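Local coordinates for annexin B22 (Schistosoma mansoni, PDB 4MDU), which binds acidic phospholipid membranes in a calcium-dependent manner, aggregates liposomes when calcium is present, and takes part in worm reproduction and host-parasite interaction, at residues I6-I11 against N68-E73. Residues are numbered along the deposited sequence; the frame is centred on the assembly and turned at random.
Sequences ISEFGI and NYERQE. Unlike the reference sequence in segment 6-11: Glu8 (reference Gly).
Ile11 lies over one face of the Tyr69 ring in a CH-pi contact, its CG1 atom 3.9 Å from the ring centroid and 13° off the ring normal. Here the N-terminal arm of this annexin docks on what is assigned as the first annexin repeat: residues 6-11, without regular secondary structure, run across the first turns of helix 68-82. Tyr69 has CG anti to the backbone N (chi1 -176°), which swings the ring out from the helix so that its face lies against Ile11, while Ile6 CB meets Tyr69 CE1 obliquely at 4.3 Å.

Water carries the polar part of the contact. One molecule donates to both Ile6 O and Gln72 OE1; a second donates to Gly10 O and accepts from Asn68 ND2; a third joins Ile11 O to Tyr69 N, near the start of the helix.

Farther out, Asp108, just before helix 109-122, ties both sides together, its OD1 hydrogen-bonding Ser7 OG and Asn68 ND2 and its OD2 taking the Glu8 N-H. Asn68 OD1 accepts from Thr109 N, and Gln72 NE2 donates to Ile106 O. The bend of the arm is closed by Gly10 N donating to Ser7 O and by an ST turn, in which Phe9 N donates to Ser7 OG at 3.0 Å, with an N-H...O angle of 152°.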
loop_
_atom_site.group_PDB
_atom_site.type_symbol
_atom_site.label_atom_id
_atom_site.label_comp_id
_atom_site.label_asym_id
_atom_site.label_seq_id
_atom_site.Cartn_x
_atom_site.Cartn_y
_atom_site.Cartn_z
ATOM N N ILE B 6 -36.572 -1.592 -7.579
ATOM C CA ILE B 6 -36.211 -0.179 -7.450
ATOM C C ILE B 6 -34.731 0.004 -7.116
ATOM O O ILE B 6 -33.918 0.283 -7.999
ATOM C CB ILE B 6 -37.065 0.524 -6.387
ATOM C CG1 ILE B 6 -37.799 -0.513 -5.531
ATOM C CG2 ILE B 6 -38.063 1.470 -7.046
ATOM C CD1 ILE B 6 -36.890 -1.469 -4.792
ATOM N N SER B 7 -34.390 -0.142 -5.839
ATOM C CA SER B 7 -32.994 -0.171 -5.410
ATOM C C SER B 7 -32.787 -1.202 -4.301
ATOM O O SER B 7 -33.577 -1.266 -3.361
ATOM C CB SER B 7 -32.537 1.196 -4.907
ATOM O OG SER B 7 -31.307 1.068 -4.209
ATOM N N GLU B 8 -31.718 -1.989 -4.406
ATOM C CA GLU B 8 -31.408 -2.993 -3.405
ATOM C C GLU B 8 -30.878 -2.345 -2.136
ATOM O O GLU B 8 -30.704 -3.017 -1.113
ATOM C CB GLU B 8 -30.415 -4.023 -3.943
ATOM C CG GLU B 8 -30.938 -4.765 -5.168
ATOM C CD GLU B 8 -32.316 -5.400 -4.938
ATOM O OE1 GLU B 8 -32.691 -5.649 -3.767
ATOM O OE2 GLU B 8 -33.028 -5.642 -5.938
ATOM N N PHE B 9 -30.644 -1.035 -2.200
ATOM C CA PHE B 9 -30.237 -0.285 -1.019
ATOM C C PHE B 9 -31.429 0.330 -0.288
ATOM O O PHE B 9 -31.336 0.668 0.893
ATOM C CB PHE B 9 -29.235 0.812 -1.382
ATOM C CG PHE B 9 -27.794 0.390 -1.238
ATOM C CD1 PHE B 9 -27.461 -0.948 -1.097
ATOM C CD2 PHE B 9 -26.774 1.336 -1.230
ATOM C CE1 PHE B 9 -26.147 -1.343 -0.965
ATOM C CE2 PHE B 9 -25.450 0.943 -1.088
ATOM C CZ PHE B 9 -25.141 -0.408 -0.956
ATOM N N GLY B 10 -32.547 0.483 -0.991
ATOM C CA GLY B 10 -33.676 1.208 -0.431
ATOM C C GLY B 10 -33.521 2.721 -0.538
ATOM O O GLY B 10 -32.489 3.216 -0.983
ATOM N N ILE B 11 -34.548 3.450 -0.109
ATOM C CA ILE B 11 -34.612 4.896 -0.300
ATOM C C ILE B 11 -33.327 5.617 0.076
ATOM O O ILE B 11 -32.982 6.639 -0.531
ATOM C CB ILE B 11 -35.785 5.539 0.470
ATOM C CG1 ILE B 11 -37.126 5.001 -0.035
ATOM C CG2 ILE B 11 -35.752 7.047 0.307
ATOM C CD1 ILE B 11 -37.488 3.627 0.495
ATOM N N ASN B 68 -29.289 8.071 -5.374
ATOM C CA ASN B 68 -29.365 6.779 -6.044
ATOM C C ASN B 68 -30.813 6.269 -6.167
ATOM O O ASN B 68 -31.249 5.867 -7.240
ATOM C CB ASN B 68 -28.500 5.752 -5.313
ATOM C CG ASN B 68 -28.642 4.356 -5.894
ATOM O OD1 ASN B 68 -28.106 4.065 -6.958
ATOM N ND2 ASN B 68 -29.352 3.480 -5.184
ATOM N N TYR B 69 -31.560 6.305 -5.069
ATOM C CA TYR B 69 -32.966 5.935 -5.120
ATOM C C TYR B 69 -33.745 6.708 -6.201
ATOM O O TYR B 69 -34.454 6.115 -7.023
ATOM C CB TYR B 69 -33.645 6.072 -3.753
ATOM C CG TYR B 69 -35.083 5.587 -3.798
ATOM C CD1 TYR B 69 -35.394 4.245 -3.593
ATOM C CD2 TYR B 69 -36.117 6.461 -4.093
ATOM C CE1 TYR B 69 -36.696 3.798 -3.659
ATOM C CE2 TYR B 69 -37.424 6.021 -4.168
ATOM C CZ TYR B 69 -37.708 4.694 -3.946
ATOM O OH TYR B 69 -39.015 4.267 -4.013
ATOM N N GLU B 70 -33.610 8.028 -6.221
ATOM C CA GLU B 70 -34.292 8.793 -7.256
ATOM C C GLU B 70 -33.813 8.430 -8.672
ATOM O O GLU B 70 -34.621 8.314 -9.598
ATOM C CB GLU B 70 -34.165 10.285 -6.989
ATOM C CG GLU B 70 -34.828 10.707 -5.688
ATOM C CD GLU B 70 -34.387 12.085 -5.219
ATOM O OE1 GLU B 70 -33.304 12.554 -5.633
ATOM O OE2 GLU B 70 -35.127 12.697 -4.428
ATOM N N ARG B 71 -32.508 8.235 -8.840
ATOM C CA ARG B 71 -31.985 7.933 -10.170
ATOM C C ARG B 71 -32.637 6.643 -10.670
ATOM O O ARG B 71 -33.163 6.587 -11.779
ATOM C CB ARG B 71 -30.449 7.841 -10.175
ATOM C CG ARG B 71 -29.749 9.176 -9.826
ATOM C CD ARG B 71 -28.259 9.182 -10.153
ATOM N NE ARG B 71 -27.503 8.222 -9.343
ATOM C CZ ARG B 71 -26.955 8.498 -8.164
ATOM N NH1 ARG B 71 -27.077 9.707 -7.635
ATOM N NH2 ARG B 71 -26.282 7.565 -7.508
ATOM N N GLN B 72 -32.621 5.621 -9.827
ATOM C CA GLN B 72 -33.269 4.356 -10.146
ATOM C C GLN B 72 -34.764 4.541 -10.380
ATOM O O GLN B 72 -35.328 3.957 -11.310
ATOM C CB GLN B 72 -32.996 3.337 -9.044
ATOM C CG GLN B 72 -31.506 3.033 -8.912
ATOM C CD GLN B 72 -30.908 2.554 -10.223
ATOM O OE1 GLN B 72 -31.262 1.493 -10.715
ATOM N NE2 GLN B 72 -30.014 3.346 -10.799
ATOM N N GLU B 73 -35.405 5.374 -9.563
ATOM C CA GLU B 73 -36.794 5.727 -9.832
ATOM C C GLU B 73 -36.911 6.298 -11.227
ATOM O O GLU B 73 -37.900 6.065 -11.919
ATOM C CB GLU B 73 -37.304 6.745 -8.830
ATOM C CG GLU B 73 -37.637 6.171 -7.488
ATOM C CD GLU B 73 -39.122 6.177 -7.242
ATOM O OE1 GLU B 73 -39.621 7.157 -6.643
ATOM O OE2 GLU B 73 -39.795 5.210 -7.663
HETATM O O HOH W 1 -32.626 -0.988 -10.199
HETATM O O HOH W 2 -30.422 4.225 -2.448
HETATM O O HOH W 3 -30.444 6.796 -2.267
#